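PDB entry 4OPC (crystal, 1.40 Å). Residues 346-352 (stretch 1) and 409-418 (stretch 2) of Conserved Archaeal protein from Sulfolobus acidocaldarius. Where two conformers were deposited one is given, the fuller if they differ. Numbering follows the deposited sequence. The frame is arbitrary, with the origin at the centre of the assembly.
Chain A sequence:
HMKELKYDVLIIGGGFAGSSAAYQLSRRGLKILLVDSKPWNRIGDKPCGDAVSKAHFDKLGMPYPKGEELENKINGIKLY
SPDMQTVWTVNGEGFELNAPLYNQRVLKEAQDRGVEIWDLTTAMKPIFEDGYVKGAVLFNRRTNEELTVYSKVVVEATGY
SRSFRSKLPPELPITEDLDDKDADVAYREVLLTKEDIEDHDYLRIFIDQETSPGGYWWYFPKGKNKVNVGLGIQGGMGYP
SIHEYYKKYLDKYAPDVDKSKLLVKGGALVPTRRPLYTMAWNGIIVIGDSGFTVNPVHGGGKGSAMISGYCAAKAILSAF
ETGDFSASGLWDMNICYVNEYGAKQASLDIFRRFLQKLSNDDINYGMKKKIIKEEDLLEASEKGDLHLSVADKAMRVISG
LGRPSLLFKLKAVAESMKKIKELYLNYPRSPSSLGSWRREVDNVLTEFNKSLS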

# COMPACT_ATOMS: atom_id res chain seq x y z
N ALA A 346 -3.11 -6.28 -9.37
CA ALA A 346 -3.78 -7.57 -9.52
C ALA A 346 -2.80 -8.62 -10.05
O ALA A 346 -2.75 -9.75 -9.56
CB ALA A 346 -4.97 -7.45 -10.46
N SER A 347 -2.03 -8.26 -11.06
CA SER A 347 -0.99 -9.12 -11.60
C SER A 347 0.01 -9.51 -10.51
O SER A 347 0.42 -10.68 -10.39
CB SER A 347 -0.26 -8.40 -12.73
OG SER A 347 0.77 -9.20 -13.28
N LEU A 348 0.40 -8.53 -9.71
CA LEU A 348 1.38 -8.77 -8.65
C LEU A 348 0.81 -9.58 -7.49
O LEU A 348 1.57 -10.22 -6.76
CB LEU A 348 1.99 -7.45 -8.19
CG LEU A 348 2.86 -6.80 -9.26
CD1 LEU A 348 3.34 -5.45 -8.75
CD2 LEU A 348 4.04 -7.69 -9.66
N ASP A 349 -0.51 -9.57 -7.33
CA ASP A 349 -1.17 -10.40 -6.31
C ASP A 349 -0.91 -11.88 -6.65
O ASP A 349 -0.59 -12.69 -5.78
CB ASP A 349 -2.67 -10.02 -6.29
CG ASP A 349 -3.45 -10.59 -5.11
OD1 ASP A 349 -2.95 -11.48 -4.37
OD2 ASP A 349 -4.61 -10.16 -4.94
N ILE A 350 -1.00 -12.23 -7.93
CA ILE A 350 -0.65 -13.58 -8.40
C ILE A 350 0.83 -13.87 -8.16
O ILE A 350 1.21 -14.91 -7.61
CB ILE A 350 -0.94 -13.72 -9.92
CG1 ILE A 350 -2.45 -13.69 -10.19
CG2 ILE A 350 -0.34 -15.00 -10.47
CD1 ILE A 350 -3.20 -14.90 -9.68
N PHE A 351 1.69 -12.94 -8.58
CA PHE A 351 3.13 -13.15 -8.48
C PHE A 351 3.57 -13.33 -7.03
O PHE A 351 4.35 -14.24 -6.72
CB PHE A 351 3.87 -12.01 -9.20
CG PHE A 351 5.33 -12.26 -9.43
CD1 PHE A 351 5.79 -13.47 -9.93
CD2 PHE A 351 6.25 -11.25 -9.22
CE1 PHE A 351 7.14 -13.69 -10.15
CE2 PHE A 351 7.60 -11.47 -9.44
CZ PHE A 351 8.04 -12.68 -9.92
N ARG A 352 3.03 -12.51 -6.13
CA ARG A 352 3.30 -12.64 -4.70
C ARG A 352 3.03 -14.05 -4.16
O ARG A 352 3.81 -14.58 -3.36
CB ARG A 352 2.46 -11.62 -3.90
CG ARG A 352 2.15 -12.08 -2.47
CD ARG A 352 1.17 -11.21 -1.74
NE ARG A 352 -0.23 -11.46 -2.07
CZ ARG A 352 -1.04 -12.25 -1.37
NH1 ARG A 352 -0.57 -12.89 -0.31
NH2 ARG A 352 -2.32 -12.37 -1.69
N LYS A 409 7.06 -23.79 -12.28
CA LYS A 409 5.72 -23.29 -12.57
C LYS A 409 5.73 -21.85 -13.04
O LYS A 409 4.66 -21.25 -13.20
CB LYS A 409 4.81 -23.43 -11.35
CG LYS A 409 4.38 -24.87 -11.13
CD LYS A 409 3.63 -25.03 -9.82
CE LYS A 409 3.07 -26.42 -9.66
NZ LYS A 409 2.01 -26.72 -10.67
N LEU A 410 6.91 -21.29 -13.29
CA LEU A 410 7.01 -19.86 -13.55
C LEU A 410 6.27 -19.46 -14.83
O LEU A 410 5.69 -18.38 -14.91
CB LEU A 410 8.47 -19.41 -13.61
CG LEU A 410 8.64 -17.90 -13.83
CD1 LEU A 410 8.05 -17.14 -12.65
CD2 LEU A 410 10.10 -17.53 -14.05
N LYS A 411 6.31 -20.33 -15.84
CA LYS A 411 5.60 -20.04 -17.08
C LYS A 411 4.10 -19.93 -16.84
O LYS A 411 3.45 -19.01 -17.34
CB LYS A 411 5.87 -21.14 -18.10
CG LYS A 411 5.08 -20.96 -19.39
CD LYS A 411 5.42 -19.63 -20.05
CE LYS A 411 4.84 -19.55 -21.45
NZ LYS A 411 5.46 -20.56 -22.36
N ALA A 412 3.55 -20.86 -16.08
CA ALA A 412 2.13 -20.82 -15.73
C ALA A 412 1.79 -19.58 -14.90
O ALA A 412 0.71 -19.01 -15.05
CB ALA A 412 1.73 -22.08 -14.99
N VAL A 413 2.71 -19.19 -14.02
CA VAL A 413 2.52 -18.00 -13.22
C VAL A 413 2.41 -16.78 -14.14
O VAL A 413 1.49 -15.96 -13.98
CB VAL A 413 3.68 -17.82 -12.23
CG1 VAL A 413 3.56 -16.49 -11.53
CG2 VAL A 413 3.66 -18.94 -11.21
N ALA A 414 3.31 -16.69 -15.11
CA ALA A 414 3.27 -15.59 -16.08
C ALA A 414 1.96 -15.57 -16.86
O ALA A 414 1.42 -14.49 -17.14
CB ALA A 414 4.46 -15.67 -17.02
N GLU A 415 1.43 -16.75 -17.19
CA GLU A 415 0.17 -16.86 -17.90
C GLU A 415 -0.98 -16.34 -17.04
O GLU A 415 -1.84 -15.61 -17.53
CB GLU A 415 -0.09 -18.31 -18.33
CG GLU A 415 0.83 -18.79 -19.44
CD GLU A 415 0.82 -20.30 -19.61
OE1 GLU A 415 0.17 -21.00 -18.81
OE2 GLU A 415 1.48 -20.80 -20.55
N SER A 416 -0.99 -16.73 -15.77
CA SER A 416 -2.04 -16.27 -14.86
C SER A 416 -1.96 -14.76 -14.63
O SER A 416 -2.99 -14.09 -14.55
CB SER A 416 -1.98 -17.02 -13.52
OG SER A 416 -2.36 -18.37 -13.69
N MET A 417 -0.74 -14.24 -14.52
CA MET A 417 -0.55 -12.79 -14.41
C MET A 417 -1.13 -12.03 -15.59
O MET A 417 -1.85 -11.05 -15.42
CB MET A 417 0.93 -12.44 -14.23
CG MET A 417 1.52 -12.93 -12.91
SD MET A 417 3.32 -12.75 -12.81
CE MET A 417 3.51 -10.98 -12.91
N LYS A 418 -0.82 -12.49 -16.80
CA LYS A 418 -1.34 -11.87 -18.00
C LYS A 418 -2.86 -11.93 -18.02
O LYS A 418 -3.53 -10.95 -18.35
CB LYS A 418 -0.75 -12.57 -19.24
CG LYS A 418 -1.26 -12.04 -20.57
CD LYS A 418 -0.48 -12.67 -21.72
CE LYS A 418 -1.09 -12.32 -23.07
NZ LYS A 418 -1.29 -10.85 -23.22

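Two helices distant in sequence can pack mainly through apolar side chains, and this pair is a compact example. The helices run nearly antiparallel, at 156°, with axes 8.6 Å apart at closest approach, and no hydrogen bond crosses between them. Met417 covers the most surface. Its long, unbranched side chain (chi1 m, chi2 t, chi3 p) runs across the neighbouring helix and touches three of its residues: Met417 CG sits 3.7 Å from Ile350 CG2, its SD 3.7 Å from Phe351 CB, and its CE 3.3 Å from Ser347 OG. At the small Ser347 the helices have their nearest CA pair, its CA 4.6 Å from the CA of Met417, and its hydroxyl is hydrogen-bonded elsewhere in the structure. Met417 SD also lies 4.6 Å from the centroid of the Phe351 ring, in an oblique sulfur–aromatic contact. Ile350 is the residue whose CA-to-CB bond points toward the partner helix; its CG2 methyl also reaches Ser416 CB at 4.0 Å and Val413 CG1 at 4.3 Å. Phe351 extends the contact toward the start of the second helix, where its ring edge meets Val413 CG1, 4.1 Å from CD1, and Leu410 CD1, 4.4 Å from CE1. Flexible, branched and aromatic shapes thus share one buried seam, held by van der Waals fit.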